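Aspartate-semialdehyde dehydrogenase (PDB 3HSK) catalyses the NADPH-dependent reductive dephosphorylation of 4-phospho-L-aspartate to aspartate beta-semialdehyde, the second step in making the aspartate family of amino acids. Local coordinates at residues S173-V178 with T360-A365; L181-E186 with R296-A301; I191-T196 with S347-K352. All blocks are in the same frame, centred on the assembly; numbering follows the deposited sequence.

Interaction 1. Residues S173-V178 with T360-A365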
loop_
_atom_site.group_PDB
_atom_site.type_symbol
_atom_site.label_atom_id
_atom_site.label_comp_id
_atom_site.label_asym_id
_atom_site.label_seq_id
_atom_site.Cartn_x
_atom_site.Cartn_y
_atom_site.Cartn_z
ATOM N N SER A 173 -7.482 -1.613 12.046
ATOM C CA SER A 173 -6.704 -0.690 11.204
ATOM C C SER A 173 -6.252 0.574 11.926
ATOM O O SER A 173 -5.101 0.997 11.784
ATOM C CB SER A 173 -7.505 -0.280 9.968
ATOM O OG SER A 173 -7.498 -1.313 9.013
ATOM N N THR A 174 -7.173 1.201 12.653
ATOM C CA THR A 174 -6.844 2.369 13.462
ATOM C C THR A 174 -5.840 1.968 14.533
ATOM O O THR A 174 -4.812 2.620 14.700
ATOM C CB THR A 174 -8.102 3.004 14.114
ATOM O OG1 THR A 174 -9.080 3.289 13.106
ATOM C CG2 THR A 174 -7.735 4.297 14.823
ATOM N N ALA A 175 -6.142 0.875 15.231
ATOM C CA ALA A 175 -5.288 0.345 16.289
ATOM C C ALA A 175 -3.859 0.042 15.818
ATOM O O ALA A 175 -2.893 0.300 16.543
ATOM C CB ALA A 175 -5.928 -0.881 16.923
ATOM N N GLY A 176 -3.728 -0.491 14.605
ATOM C CA GLY A 176 -2.418 -0.745 14.011
ATOM C C GLY A 176 -1.644 0.531 13.712
ATOM O O GLY A 176 -0.421 0.587 13.891
ATOM N N LEU A 177 -2.355 1.559 13.256
ATOM C CA LEU A 177 -1.723 2.827 12.926
ATOM C C LEU A 177 -1.169 3.525 14.167
ATOM O O LEU A 177 -0.013 3.935 14.171
ATOM C CB LEU A 177 -2.678 3.754 12.162
ATOM C CG LEU A 177 -2.142 5.152 11.805
ATOM C CD1 LEU A 177 -0.791 5.103 11.059
ATOM C CD2 LEU A 177 -3.172 5.951 11.005
ATOM N N VAL A 178 -1.986 3.633 15.213
ATOM C CA VAL A 178 -1.610 4.394 16.418
ATOM C C VAL A 178 -0.651 3.655 17.351
ATOM O O VAL A 178 0.100 4.291 18.104
ATOM C CB VAL A 178 -2.851 4.907 17.220
ATOM C CG1 VAL A 178 -3.688 5.856 16.372
ATOM C CG2 VAL A 178 -3.695 3.754 17.755
ATOM N N THR A 360 -5.080 -10.839 17.679
ATOM C CA THR A 360 -5.141 -11.414 19.020
ATOM C C THR A 360 -5.098 -10.341 20.109
ATOM O O THR A 360 -5.782 -10.460 21.129
ATOM C CB THR A 360 -3.998 -12.436 19.246
ATOM O OG1 THR A 360 -2.749 -11.865 18.823
ATOM C CG2 THR A 360 -4.254 -13.721 18.454
ATOM N N ILE A 361 -4.312 -9.290 19.870
ATOM C CA ILE A 361 -4.087 -8.227 20.858
ATOM C C ILE A 361 -4.929 -6.978 20.559
ATOM O O ILE A 361 -5.664 -6.497 21.429
ATOM C CB ILE A 361 -2.560 -7.852 20.975
ATOM C CG1 ILE A 361 -1.698 -9.070 21.354
ATOM C CG2 ILE A 361 -2.334 -6.675 21.940
ATOM C CD1 ILE A 361 -2.174 -9.860 22.581
ATOM N N ILE A 362 -4.825 -6.463 19.335
ATOM C CA ILE A 362 -5.481 -5.200 18.977
ATOM C C ILE A 362 -6.787 -5.364 18.194
ATOM O O ILE A 362 -7.381 -4.376 17.755
ATOM C CB ILE A 362 -4.509 -4.215 18.245
ATOM C CG1 ILE A 362 -4.039 -4.791 16.902
ATOM C CG2 ILE A 362 -3.324 -3.857 19.152
ATOM C CD1 ILE A 362 -3.263 -3.815 16.044
ATOM N N GLY A 363 -7.242 -6.607 18.033
ATOM C CA GLY A 363 -8.554 -6.870 17.427
ATOM C C GLY A 363 -9.665 -6.491 18.390
ATOM O O GLY A 363 -9.445 -6.431 19.602
ATOM N N ALA A 364 -10.856 -6.241 17.849
ATOM C CA ALA A 364 -12.014 -5.801 18.643
ATOM C C ALA A 364 -12.198 -6.614 19.914
ATOM O O ALA A 364 -12.380 -6.047 20.990
ATOM C CB ALA A 364 -13.280 -5.852 17.810
ATOM N N ALA A 365 -12.145 -7.939 19.777
ATOM C CA ALA A 365 -12.332 -8.852 20.900
ATOM C C ALA A 365 -11.226 -8.726 21.942
ATOM O O ALA A 365 -11.509 -8.620 23.137
ATOM C CB ALA A 365 -12.450 -10.296 20.407
#
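I362 reaches across to the first turns of helix 172-188 and meets A175 and G176, both small residues. Its contact has two parts. Near the main chain, the branched CB of I362 sits against the methyl of A175, CB to CB 3.9 Å, and the same A175 CB lies 3.9 Å from I362 O. Farther out, the end of the side chain lies along the backbone at G176, with I362 CD1 3.7 Å from G176 N and 3.8 Å from G176 CA. The torsions explain this reach: CG1 is tucked between the backbone N and the carbonyl carbon (chi1 64°), and from there the chain runs out straight to CD1 (chi2 171°). With no side chain at G176, CD1 meets its N and CA directly, while the alanine next to it offers a small apolar methyl to the CB of I362. Everything that touches is buried, and the contact is purely van der Waals.

The I362 side chain also comes within about 4 Å of that of C172, the predicted acyl-thioester nucleophile, so this packing lies next to the predicted active site. G363 follows helix 359-362 and is the N-cap of helix 364-376, whose A364 and A365 turn to V31, R34 and L38 of helix 30-39. From a loop, V137 packs on A175 and I139 on I362, while on helix 172-188 T174 meets helix 227-238 and L177 lies on strand 273-280.

Interaction 2. Residues L181-E186 with R296-A301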
loop_
_atom_site.group_PDB
_atom_site.type_symbol
_atom_site.label_atom_id
_atom_site.label_comp_id
_atom_site.label_asym_id
_atom_site.label_seq_id
_atom_site.Cartn_x
_atom_site.Cartn_y
_atom_site.Cartn_z
ATOM N N LEU A 181 2.789 4.712 17.270
ATOM C CA LEU A 181 2.851 6.163 17.426
ATOM C C LEU A 181 2.931 6.633 18.887
ATOM O O LEU A 181 3.533 7.673 19.162
ATOM C CB LEU A 181 1.671 6.850 16.724
ATOM C CG LEU A 181 1.402 6.636 15.226
ATOM C CD1 LEU A 181 0.156 7.401 14.822
ATOM C CD2 LEU A 181 2.586 7.022 14.330
ATOM N N LYS A 182 2.332 5.875 19.809
ATOM C CA LYS A 182 2.245 6.290 21.213
ATOM C C LYS A 182 3.604 6.441 21.910
ATOM O O LYS A 182 3.885 7.526 22.430
ATOM C CB LYS A 182 1.300 5.397 22.029
ATOM C CG LYS A 182 1.069 5.880 23.479
ATOM C CD LYS A 182 0.366 7.237 23.518
ATOM C CE LYS A 182 0.034 7.672 24.957
ATOM N NZ LYS A 182 -0.676 8.990 24.981
ATOM N N PRO A 183 4.441 5.373 21.933
ATOM C CA PRO A 183 5.785 5.535 22.491
ATOM C C PRO A 183 6.553 6.678 21.835
ATOM O O PRO A 183 7.215 7.450 22.533
ATOM C CB PRO A 183 6.472 4.196 22.186
ATOM C CG PRO A 183 5.587 3.486 21.218
ATOM C CD PRO A 183 4.211 3.984 21.488
ATOM N N LEU A 184 6.441 6.792 20.514
ATOM C CA LEU A 184 7.111 7.851 19.760
ATOM C C LEU A 184 6.664 9.253 20.159
ATOM O O LEU A 184 7.482 10.173 20.196
ATOM C CB LEU A 184 6.915 7.657 18.252
ATOM C CG LEU A 184 7.501 6.411 17.577
ATOM C CD1 LEU A 184 7.125 6.423 16.101
ATOM C CD2 LEU A 184 9.027 6.317 17.753
ATOM N N VAL A 185 5.369 9.410 20.435
ATOM C CA VAL A 185 4.804 10.694 20.872
ATOM C C VAL A 185 5.172 10.999 22.328
ATOM O O VAL A 185 5.373 12.157 22.692
ATOM C CB VAL A 185 3.262 10.753 20.665
ATOM C CG1 VAL A 185 2.640 11.926 21.426
ATOM C CG2 VAL A 185 2.932 10.851 19.177
ATOM N N GLU A 186 5.267 9.958 23.149
ATOM C CA GLU A 186 5.699 10.110 24.538
ATOM C C GLU A 186 7.147 10.598 24.635
ATOM O O GLU A 186 7.450 11.504 25.411
ATOM C CB GLU A 186 5.528 8.806 25.317
ATOM C CG GLU A 186 4.095 8.529 25.727
ATOM C CD GLU A 186 3.972 7.389 26.722
ATOM O OE1 GLU A 186 4.892 6.542 26.792
ATOM O OE2 GLU A 186 2.948 7.335 27.433
ATOM N N ARG A 296 11.073 -0.676 20.631
ATOM C CA ARG A 296 11.354 -1.976 21.244
ATOM C C ARG A 296 11.318 -1.930 22.777
ATOM O O ARG A 296 11.120 -2.958 23.434
ATOM C CB ARG A 296 12.644 -2.606 20.687
ATOM C CG ARG A 296 13.960 -2.084 21.247
ATOM C CD ARG A 296 15.088 -2.131 20.193
ATOM N NE ARG A 296 15.005 -3.287 19.295
ATOM C CZ ARG A 296 15.690 -3.416 18.157
ATOM N NH1 ARG A 296 16.526 -2.462 17.750
ATOM N NH2 ARG A 296 15.531 -4.510 17.416
ATOM N N GLU A 297 11.472 -0.731 23.336
ATOM C CA GLU A 297 11.510 -0.551 24.795
ATOM C C GLU A 297 10.149 -0.280 25.442
ATOM O O GLU A 297 10.012 -0.390 26.659
ATOM C CB GLU A 297 12.506 0.555 25.171
ATOM N N TYR A 298 9.151 0.079 24.642
ATOM C CA TYR A 298 7.863 0.510 25.183
ATOM C C TYR A 298 7.101 -0.593 25.911
ATOM O O TYR A 298 6.928 -1.693 25.391
ATOM C CB TYR A 298 6.988 1.101 24.084
ATOM C CG TYR A 298 5.698 1.717 24.583
ATOM C CD1 TYR A 298 5.700 2.948 25.247
ATOM C CD2 TYR A 298 4.473 1.081 24.378
ATOM C CE1 TYR A 298 4.515 3.524 25.696
ATOM C CE2 TYR A 298 3.285 1.650 24.823
ATOM C CZ TYR A 298 3.316 2.870 25.484
ATOM O OH TYR A 298 2.144 3.438 25.925
ATOM N N GLU A 299 6.675 -0.285 27.132
ATOM C CA GLU A 299 5.708 -1.097 27.847
ATOM C C GLU A 299 4.474 -0.243 28.080
ATOM O O GLU A 299 4.567 0.847 28.645
ATOM C CB GLU A 299 6.268 -1.603 29.178
ATOM C CG GLU A 299 5.290 -2.511 29.932
ATOM C CD GLU A 299 5.842 -3.095 31.224
ATOM O OE1 GLU A 299 6.936 -2.683 31.671
ATOM O OE2 GLU A 299 5.163 -3.978 31.802
ATOM N N CYS A 300 3.326 -0.741 27.632
ATOM C CA CYS A 300 2.066 -0.003 27.722
ATOM C C CYS A 300 1.606 0.134 29.169
ATOM O O CYS A 300 1.959 -0.685 30.016
ATOM C CB CYS A 300 0.980 -0.672 26.862
ATOM S SG CYS A 300 0.547 -2.371 27.329
ATOM N N ALA A 301 0.826 1.178 29.441
ATOM C CA ALA A 301 0.301 1.438 30.782
ATOM C C ALA A 301 -0.469 0.251 31.356
ATOM O O ALA A 301 -0.418 0.005 32.563
ATOM C CB ALA A 301 -0.571 2.685 30.785
#
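Just past helix 288-297, Y298 lays its ring against a proline kink in helix 172-188, a proline–aromatic CH-pi contact. P183 stands over one ring face: its CD is 3.9 Å from the centroid of the Y298 ring and only 3° off the normal, while P183 CB, on the same side, lies near the CG-CD1 bond, 3.4 Å from Y298 CD1. Proline suits this place because it offers a rigid row of CH groups, and those on CD, next to the ring nitrogen, are probably polarised enough to favour a pi face. Y298 meets it with CG anti to its own N (chi1 -173°), which swings the ring out toward the helix.

One turn on, E186 comes to the ring edge. Its OE1 lies in the ring plane, 3.2 Å from Y298 CE1, where the weakly positive ring hydrogens can face a carboxylate oxygen; the carboxylate itself is turned 67° from the ring. K182 lends its aliphatic part, CG being 3.6 Å from Y298 OH, and then bends so that NZ can form a salt bridge with E143.

P183 also packs on C294 and L295 of helix 288-297. Helices 172-188 and 288-297 thus pack on each other and, with L184 on L278 and F280, on the mixed sheet, consistent with the alpha/beta dimerisation domain of this family.

Interaction 3. Residues I191-T196 with S347-K352; sequences IDALTT and SLLDFK
The peptide group joining A193 to L194 is the flat surface of this contact, and one of its faces carries the CD1 methyl of L349. That methyl stands almost directly above the carbonyl oxygen, L349 CD1 to A193 O 3.8 Å. The carbonyl carbon is nearly as close, L349 CD1 to A193 C 3.9 Å, and L194 N lies 4.2 Å from the same L349 CD1. Backbone hydrogen bonds of A193 with R279 and of L194 with S260 tie this part of the strand to its neighbours in the sheet.

The rest is apolar. The fork of L349 closes on the methyl of A193, whose CB is 3.8 Å from L349 CD2 and 3.9 Å from L349 CD1, and T195 CG2 borders L349 CD1 more loosely at 4.3 Å. With CG of L349 anti to its carbonyl carbon (chi1 -62°), the side chain is directed toward the strand, and chi2 of -174° sets CD1 anti to CA, which turns the fork so that both methyls meet A193. Alanine suits its place because its short side chain lets leucine reach the backbone, and threonine adds a methyl on the same side.

Strand 273-280 lies between strands 191-199 and 351-357, antiparallel to both, and L349 bridges over it from the loop before 351-357, which begins with a classic beta bulge at D350 and F351, opposite L278. L348 of the second subunit packs on T195, while L194 faces the other way, toward helix 172-188.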
loop_
_atom_site.group_PDB
_atom_site.type_symbol
_atom_site.label_atom_id
_atom_site.label_comp_id
_atom_site.label_asym_id
_atom_site.label_seq_id
_atom_site.Cartn_x
_atom_site.Cartn_y
_atom_site.Cartn_z
ATOM N N ILE A 191 3.130 14.424 16.737
ATOM C CA ILE A 191 3.299 14.167 15.315
ATOM C C ILE A 191 2.289 15.042 14.580
ATOM O O ILE A 191 1.086 14.959 14.836
ATOM C CB ILE A 191 3.095 12.657 15.002
ATOM C CG1 ILE A 191 4.336 11.862 15.430
ATOM C CG2 ILE A 191 2.766 12.420 13.519
ATOM C CD1 ILE A 191 4.111 10.369 15.563
ATOM N N ASP A 192 2.783 15.894 13.686
ATOM C CA ASP A 192 1.924 16.832 12.977
ATOM C C ASP A 192 1.541 16.364 11.570
ATOM O O ASP A 192 0.659 16.946 10.946
ATOM C CB ASP A 192 2.553 18.235 12.941
ATOM C CG ASP A 192 3.856 18.291 12.151
ATOM O OD1 ASP A 192 4.452 17.229 11.851
ATOM O OD2 ASP A 192 4.288 19.421 11.829
ATOM N N ALA A 193 2.210 15.320 11.077
ATOM C CA ALA A 193 1.931 14.784 9.741
ATOM C C ALA A 193 2.019 13.263 9.723
ATOM O O ALA A 193 2.981 12.684 10.236
ATOM C CB ALA A 193 2.872 15.390 8.715
ATOM N N LEU A 194 1.008 12.626 9.128
ATOM C CA LEU A 194 0.879 11.172 9.150
ATOM C C LEU A 194 0.187 10.615 7.901
ATOM O O LEU A 194 -0.935 11.017 7.574
ATOM C CB LEU A 194 0.121 10.749 10.420
ATOM C CG LEU A 194 -0.220 9.280 10.690
ATOM C CD1 LEU A 194 1.032 8.430 10.899
ATOM C CD2 LEU A 194 -1.150 9.183 11.895
ATOM N N THR A 195 0.863 9.698 7.205
ATOM C CA THR A 195 0.238 8.956 6.100
ATOM C C THR A 195 0.212 7.470 6.407
ATOM O O THR A 195 1.020 6.975 7.202
ATOM C CB THR A 195 0.966 9.112 4.736
ATOM O OG1 THR A 195 2.062 8.186 4.666
ATOM C CG2 THR A 195 1.445 10.538 4.495
ATOM N N THR A 196 -0.727 6.774 5.767
ATOM C CA THR A 196 -0.813 5.322 5.812
ATOM C C THR A 196 -1.512 4.780 4.564
ATOM O O THR A 196 -2.592 5.250 4.180
ATOM C CB THR A 196 -1.516 4.805 7.090
ATOM O OG1 THR A 196 -1.427 3.376 7.137
ATOM C CG2 THR A 196 -2.985 5.224 7.149
ATOM N N SER A 347 11.820 10.596 2.913
ATOM C CA SER A 347 12.218 11.595 1.940
ATOM C C SER A 347 11.277 12.788 1.966
ATOM O O SER A 347 11.616 13.861 1.465
ATOM C CB SER A 347 12.206 10.971 0.544
ATOM O OG SER A 347 12.539 9.593 0.611
ATOM N N LEU A 348 10.089 12.600 2.526
ATOM C CA LEU A 348 9.097 13.667 2.564
ATOM C C LEU A 348 8.805 14.083 4.001
ATOM O O LEU A 348 8.835 15.266 4.336
ATOM C CB LEU A 348 7.805 13.248 1.853
ATOM C CG LEU A 348 6.653 14.247 2.014
ATOM C CD1 LEU A 348 6.891 15.498 1.185
ATOM C CD2 LEU A 348 5.320 13.625 1.670
ATOM N N LEU A 349 8.496 13.093 4.830
ATOM C CA LEU A 349 8.356 13.296 6.257
ATOM C C LEU A 349 9.638 12.807 6.925
ATOM O O LEU A 349 10.692 12.789 6.282
ATOM C CB LEU A 349 7.090 12.594 6.778
ATOM C CG LEU A 349 5.768 13.103 6.177
ATOM C CD1 LEU A 349 4.548 12.463 6.833
ATOM C CD2 LEU A 349 5.668 14.625 6.244
ATOM N N ASP A 350 9.572 12.429 8.199
ATOM C CA ASP A 350 10.780 12.065 8.938
ATOM C C ASP A 350 11.130 10.588 8.798
ATOM O O ASP A 350 12.281 10.238 8.504
ATOM C CB ASP A 350 10.640 12.436 10.422
ATOM C CG ASP A 350 10.748 13.932 10.673
ATOM O OD1 ASP A 350 11.397 14.651 9.879
ATOM O OD2 ASP A 350 10.184 14.389 11.685
ATOM N N PHE A 351 10.140 9.728 9.031
ATOM C CA PHE A 351 10.351 8.286 9.033
ATOM C C PHE A 351 9.225 7.560 8.314
ATOM O O PHE A 351 8.076 8.003 8.333
ATOM C CB PHE A 351 10.453 7.747 10.461
ATOM C CG PHE A 351 11.609 8.316 11.251
ATOM C CD1 PHE A 351 12.878 7.754 11.159
ATOM C CD2 PHE A 351 11.423 9.415 12.091
ATOM C CE1 PHE A 351 13.952 8.282 11.889
ATOM C CE2 PHE A 351 12.491 9.950 12.822
ATOM C CZ PHE A 351 13.752 9.383 12.717
ATOM N N LYS A 352 9.581 6.442 7.685
ATOM C CA LYS A 352 8.611 5.491 7.182
ATOM C C LYS A 352 8.915 4.110 7.731
ATOM O O LYS A 352 10.053 3.819 8.094
ATOM C CB LYS A 352 8.533 5.502 5.647
ATOM C CG LYS A 352 9.843 5.285 4.897
ATOM C CD LYS A 352 9.613 5.527 3.391
ATOM C CE LYS A 352 10.911 5.588 2.603
ATOM N NZ LYS A 352 10.668 5.995 1.186
#

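Helix 172-188 and the strand that follows it connect all three contacts. Interaction 1 uses the start of the helix and interaction 2 its later part, their centres about 15 Å apart. Strand 191-199 then brings the chain to interaction 3, whose centre is about 17 Å from that of interaction 2 and 20 Å from that of interaction 1. L194 joins them: its CD1 is 3.8 Å from L177 CD1, and its CD2 is 3.7 Å from L181 CD1. Only interaction 1 is near a site, beside the predicted nucleophile C172 and N359, an NADP-binding residue by similarity. Interactions 2 and 3 lie away from the annotated sites, and interaction 3 also meets the second subunit.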